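Local coordinates for protein succinate-semialdehyde dehydrogenase (Synechococcus sp., PDB 4ITA) that oxidises succinic semialdehyde to succinate, probably passing the hydride to NADP+ as acceptor, at residues F270-H273 against E279-E282; F370-K373 against Q377-A380. One frame throughout, in Å; residues are numbered along the deposited sequence.

Contact 1. Residues F270-H273 against E279-E282; sequences FILH and EFLE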
ATOM      1  N   PHE A 270      -6.574  25.625  16.452  1.00  7.46           N
ATOM      2  CA  PHE A 270      -7.043  26.832  15.796  1.00  6.92           C
ATOM      3  C   PHE A 270      -5.885  27.801  15.685  1.00  7.30           C
ATOM      4  O   PHE A 270      -5.276  28.164  16.694  1.00  8.14           O
ATOM      5  CB  PHE A 270      -8.201  27.444  16.589  1.00  7.09           C
ATOM      6  CG  PHE A 270      -9.463  26.634  16.510  1.00  7.45           C
ATOM      7  CD1 PHE A 270      -9.610  25.473  17.254  1.00  8.62           C
ATOM      8  CD2 PHE A 270     -10.484  27.013  15.659  1.00  8.64           C
ATOM      9  CE1 PHE A 270     -10.767  24.714  17.156  1.00  8.59           C
ATOM     10  CE2 PHE A 270     -11.646  26.263  15.559  1.00  8.97           C
ATOM     11  CZ  PHE A 270     -11.783  25.108  16.310  1.00  8.07           C
ATOM     12  N   ILE A 271      -5.568  28.172  14.450  1.00  6.77           N
ATOM     13  CA  ILE A 271      -4.416  29.011  14.147  1.00  7.77           C
ATOM     14  C   ILE A 271      -4.933  30.316  13.564  1.00  8.38           C
ATOM     15  O   ILE A 271      -5.449  30.360  12.449  1.00  8.40           O
ATOM     16  CB  ILE A 271      -3.452  28.277  13.203  1.00  6.57           C
ATOM     17  CG1 ILE A 271      -2.910  27.024  13.911  1.00  7.19           C
ATOM     18  CG2 ILE A 271      -2.316  29.200  12.776  1.00  8.93           C
ATOM     19  CD1 ILE A 271      -2.171  26.053  13.006  1.00  8.66           C
ATOM     20  N   LEU A 272      -4.845  31.373  14.368  1.00  8.03           N
ATOM     21  CA  LEU A 272      -5.540  32.619  14.078  1.00  7.83           C
ATOM     22  C   LEU A 272      -4.576  33.729  13.708  1.00  7.13           C
ATOM     23  O   LEU A 272      -3.640  34.020  14.459  1.00  9.19           O
ATOM     24  CB  LEU A 272      -6.347  33.053  15.307  1.00  8.44           C
ATOM     25  CG  LEU A 272      -7.219  31.970  15.948  1.00  8.75           C
ATOM     26  CD1 LEU A 272      -7.973  32.545  17.143  1.00  8.55           C
ATOM     27  CD2 LEU A 272      -8.178  31.386  14.936  1.00  9.43           C
ATOM     28  N   HIS A 273      -4.802  34.357  12.557  1.00  8.25           N
ATOM     29  CA  HIS A 273      -4.025  35.544  12.209  1.00  8.25           C
ATOM     30  C   HIS A 273      -4.270  36.638  13.252  1.00  8.57           C
ATOM     31  O   HIS A 273      -5.416  36.889  13.637  1.00  9.90           O
ATOM     32  CB  HIS A 273      -4.400  36.053  10.816  1.00  8.33           C
ATOM     33  CG  HIS A 273      -3.467  37.098  10.298  1.00  8.86           C
ATOM     34  ND1 HIS A 273      -3.424  38.378  10.808  1.00 10.57           N
ATOM     35  CD2 HIS A 273      -2.526  37.045   9.327  1.00 10.37           C
ATOM     36  CE1 HIS A 273      -2.502  39.074  10.163  1.00  9.88           C
ATOM     37  NE2 HIS A 273      -1.940  38.286   9.263  1.00 10.79           N
ATOM     38  N   GLU A 279     -11.219  38.927  17.935  1.00 11.50           N
ATOM     39  CA  GLU A 279     -12.629  38.773  17.593  1.00 11.77           C
ATOM     40  C   GLU A 279     -13.012  37.301  17.434  1.00 11.70           C
ATOM     41  O   GLU A 279     -14.021  36.848  17.979  1.00 10.98           O
ATOM     42  CB  GLU A 279     -12.977  39.542  16.316  1.00 11.52           C
ATOM     43  CG  GLU A 279     -14.429  39.381  15.900  1.00 14.23           C
ATOM     44  CD  GLU A 279     -14.781  40.138  14.636  1.00 15.92           C
ATOM     45  OE1 GLU A 279     -13.944  40.938  14.170  1.00 16.31           O
ATOM     46  OE2 GLU A 279     -15.894  39.922  14.108  1.00 16.79           O
ATOM     47  N   PHE A 280     -12.205  36.553  16.688  1.00 10.91           N
ATOM     48  CA  PHE A 280     -12.500  35.143  16.486  1.00  9.38           C
ATOM     49  C   PHE A 280     -12.500  34.379  17.815  1.00  8.21           C
ATOM     50  O   PHE A 280     -13.411  33.590  18.075  1.00  9.13           O
ATOM     51  CB  PHE A 280     -11.521  34.499  15.492  1.00 10.46           C
ATOM     52  CG  PHE A 280     -11.850  33.054  15.174  1.00  9.38           C
ATOM     53  CD1 PHE A 280     -12.586  32.723  14.047  1.00  9.87           C
ATOM     54  CD2 PHE A 280     -11.436  32.034  16.022  1.00  8.61           C
ATOM     55  CE1 PHE A 280     -12.900  31.394  13.773  1.00  9.13           C
ATOM     56  CE2 PHE A 280     -11.743  30.710  15.752  1.00  9.53           C
ATOM     57  CZ  PHE A 280     -12.479  30.395  14.626  1.00  9.06           C
ATOM     58  N   LEU A 281     -11.490  34.602  18.647  1.00 10.06           N
ATOM     59  CA  LEU A 281     -11.386  33.855  19.895  1.00 10.06           C
ATOM     60  C   LEU A 281     -12.543  34.163  20.842  1.00 10.16           C
ATOM     61  O   LEU A 281     -13.058  33.259  21.505  1.00 10.37           O
ATOM     62  CB  LEU A 281     -10.046  34.108  20.583  1.00 10.43           C
ATOM     63  CG  LEU A 281      -9.811  33.317  21.873  1.00 10.87           C
ATOM     64  CD1 LEU A 281     -10.015  31.817  21.650  1.00 13.60           C
ATOM     65  CD2 LEU A 281      -8.422  33.599  22.424  1.00 12.59           C
ATOM     66  N   GLU A 282     -12.948  35.429  20.919  1.00  9.93           N
ATOM     67  CA  GLU A 282     -14.088  35.775  21.768  1.00 11.05           C
ATOM     68  C   GLU A 282     -15.335  35.046  21.287  1.00  9.63           C
ATOM     69  O   GLU A 282     -16.085  34.478  22.080  1.00  9.86           O
ATOM     70  CB  GLU A 282     -14.342  37.291  21.791  1.00 14.11           C
ATOM     71  CG  GLU A 282     -15.694  37.657  22.432  1.00 14.24           C
ATOM     72  CD  GLU A 282     -15.891  39.148  22.672  1.00 22.34           C
ATOM     73  OE1 GLU A 282     -15.234  39.692  23.578  1.00 18.56           O
ATOM     74  OE2 GLU A 282     -16.727  39.769  21.976  1.00 22.79           O
TER
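Phe270 O accepts a backbone hydrogen bond from Phe370 N, which fixes the strand beside its neighbour; toward helix 274-289, by contrast, the contact is wholly apolar. The ring of Phe280 carries it. With CG anti to the backbone N (chi1 -176°), that ring leaves the helix toward the strand and meets two of its residues. Leu272 brings both methyls: Leu272 CD2 lies 3.5 Å from Phe280 CD2, and Leu272 CD1 is 3.7 Å from that same ring carbon. Farther round the ring, Phe280 CE2 comes within 3.9 Å of Phe270 CD2, the two side chains crossing at about a right angle. A looser touch, Leu272 CD1 to Leu281 CB at 4.3 Å, extends the contact by one helix residue. Ala248 and Val249 of helix 245-257 also pack against Phe280. With an alanine here, a gap is likely to open between strand and helix, leaving the Leu272 methyls and the Phe270 ring without the ring they share. His273, the last strand residue, caps the helix start, its ND1 bonded to Ala275 N. This is a beta-alpha unit of an open alpha/beta sheet, as in the catalytic domain of aldehyde dehydrogenases.

Contact 2. Residues F370-K373 against Q377-A380; sequences FTVK and QAIA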
ATOM      1  N   PHE A 370      -3.843  29.267  18.854  1.00  8.34           N
ATOM      2  CA  PHE A 370      -2.561  29.906  18.592  1.00  9.12           C
ATOM      3  C   PHE A 370      -2.773  31.169  17.780  1.00  8.47           C
ATOM      4  O   PHE A 370      -3.738  31.272  17.026  1.00  9.79           O
ATOM      5  CB  PHE A 370      -1.676  28.966  17.774  1.00  9.59           C
ATOM      6  CG  PHE A 370      -1.529  27.608  18.378  1.00  8.53           C
ATOM      7  CD1 PHE A 370      -0.484  27.334  19.244  1.00  9.77           C
ATOM      8  CD2 PHE A 370      -2.452  26.605  18.099  1.00  8.40           C
ATOM      9  CE1 PHE A 370      -0.353  26.080  19.812  1.00 10.74           C
ATOM     10  CE2 PHE A 370      -2.334  25.353  18.671  1.00  9.66           C
ATOM     11  CZ  PHE A 370      -1.285  25.087  19.529  1.00  9.24           C
ATOM     12  N   THR A 371      -1.856  32.125  17.921  1.00 10.41           N
ATOM     13  CA  THR A 371      -1.878  33.323  17.088  1.00 10.82           C
ATOM     14  C   THR A 371      -0.622  33.373  16.222  1.00 11.14           C
ATOM     15  O   THR A 371       0.474  33.041  16.687  1.00 13.69           O
ATOM     16  CB  THR A 371      -1.991  34.602  17.941  1.00 12.57           C
ATOM     17  OG1 THR A 371      -3.198  34.557  18.715  1.00 15.59           O
ATOM     18  CG2 THR A 371      -2.024  35.842  17.072  1.00 15.91           C
ATOM     19  N   VAL A 372      -0.789  33.763  14.960  1.00  9.01           N
ATOM     20  CA  VAL A 372       0.336  33.889  14.034  1.00 11.52           C
ATOM     21  C   VAL A 372       0.301  35.240  13.319  1.00 11.22           C
ATOM     22  O   VAL A 372      -0.732  35.907  13.289  1.00 10.76           O
ATOM     23  CB  VAL A 372       0.387  32.725  13.014  1.00 10.80           C
ATOM     24  CG1 VAL A 372       0.607  31.396  13.728  1.00 12.57           C
ATOM     25  CG2 VAL A 372      -0.885  32.674  12.200  1.00  9.34           C
ATOM     26  N   LYS A 373       1.435  35.629  12.738  1.00 11.57           N
ATOM     27  CA  LYS A 373       1.587  36.966  12.169  1.00 12.54           C
ATOM     28  C   LYS A 373       1.465  37.027  10.654  1.00 11.74           C
ATOM     29  O   LYS A 373       1.207  38.092  10.090  1.00 14.06           O
ATOM     30  CB  LYS A 373       2.941  37.561  12.560  1.00 16.09           C
ATOM     31  CG  LYS A 373       3.046  38.011  13.995  1.00 25.74           C
ATOM     32  CD  LYS A 373       4.425  38.590  14.257  1.00 32.12           C
ATOM     33  CE  LYS A 373       4.657  38.820  15.740  1.00 37.36           C
ATOM     34  NZ  LYS A 373       3.640  39.738  16.317  1.00 34.45           N
ATOM     35  N   GLN A 377       4.211  31.720   8.780  1.00  9.96           N
ATOM     36  CA  GLN A 377       4.139  31.259  10.164  1.00  9.59           C
ATOM     37  C   GLN A 377       2.939  30.332  10.359  1.00 10.19           C
ATOM     38  O   GLN A 377       3.017  29.341  11.073  1.00 10.43           O
ATOM     39  CB  GLN A 377       4.053  32.454  11.113  1.00 10.83           C
ATOM     40  CG  GLN A 377       4.178  32.103  12.584  1.00 17.04           C
ATOM     41  CD  GLN A 377       3.962  33.312  13.487  1.00 18.59           C
ATOM     42  OE1 GLN A 377       3.901  34.448  13.015  1.00 23.60           O
ATOM     43  NE2 GLN A 377       3.839  33.068  14.787  1.00 30.20           N
ATOM     44  N   ALA A 378       1.832  30.655   9.706  1.00  9.31           N
ATOM     45  CA  ALA A 378       0.630  29.820   9.791  1.00  9.74           C
ATOM     46  C   ALA A 378       0.884  28.415   9.249  1.00 10.22           C
ATOM     47  O   ALA A 378       0.503  27.419   9.866  1.00  9.23           O
ATOM     48  CB  ALA A 378      -0.506  30.463   9.044  1.00  9.54           C
ATOM     49  N   ILE A 379       1.527  28.337   8.093  1.00  9.15           N
ATOM     50  CA  ILE A 379       1.817  27.052   7.473  1.00 11.30           C
ATOM     51  C   ILE A 379       2.824  26.251   8.302  1.00 10.07           C
ATOM     52  O   ILE A 379       2.645  25.053   8.533  1.00 10.43           O
ATOM     53  CB  ILE A 379       2.286  27.257   6.016  1.00 11.16           C
ATOM     54  CG1 ILE A 379       1.114  27.785   5.184  1.00 12.73           C
ATOM     55  CG2 ILE A 379       2.842  25.958   5.435  1.00 12.89           C
ATOM     56  CD1 ILE A 379       1.498  28.346   3.828  1.00 16.46           C
ATOM     57  N   ALA A 380       3.874  26.911   8.777  1.00  9.88           N
ATOM     58  CA  ALA A 380       4.860  26.227   9.602  1.00 10.11           C
ATOM     59  C   ALA A 380       4.221  25.631  10.856  1.00  9.85           C
ATOM     60  O   ALA A 380       4.492  24.485  11.225  1.00 10.37           O
ATOM     61  CB  ALA A 380       6.000  27.171   9.974  1.00 11.83           C
TER
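The side chains of Val372 and Gln377 lie alongside each other, pointing opposite ways, and join the end of strand 366-372 to the first turn of helix 375-383. This is the first half of a beta-alpha-beta crossover, whose second strand, 390-394, runs parallel to the first in the same sheet. Gln377 places CG anti to its own N (chi1 -171°) and then continues extended, which carries its amide back along the strand end. The flank of Val372 lies against this chain: Val372 CB is 3.7 Å from Gln377 CD, and Val372 CG1 is 3.8 Å from Gln377 CG. The other methyl serves the next helix residue, Val372 CG2 standing 3.9 Å from Ala378 CB. One valine thus covers two consecutive helix side chains, one with each branch. The helix start has its own polar tie, since Gln377 N bonds to OD1 of Asp374, and Ala378 also touches Phe240. Beyond Val372 the two chains meet through a polar group: Lys373 bends its tip away, toward a long, weak ion pair with Glu274, while its backbone faces the glutamine amide. There Lys373 CB is 3.3 Å from Gln377 OE1. The one hydrogen bond of the contact runs from Lys373 N to Gln377 OE1, 2.7 Å long with an N-H...O angle of 154°, the donor lying 59° out of the amide carbonyl plane.

In the fold
The strands of contacts 1 and 2 are parallel neighbours in one sheet, and the contact centres lie 11 Å apart. Backbone pairing joins them, as Leu272 N to Phe370 O (2.9 Å) attests. Their helices cover opposite faces: Phe270 and Leu272 point toward helix 274-289, whereas Val372, packed on Ile271, points toward helix 375-383. Where the strands end, Leu272 O touches Thr371 CG2 at 3.6 Å, and His273 NE2 approaches Lys373 O at 3.3 Å as packing. Each contact centre is about 27 Å from the centre of the chain, toward its periphery. Both contacts join strands of this one sheet to the helices on its two faces, and they lie apart from the bound NADPH.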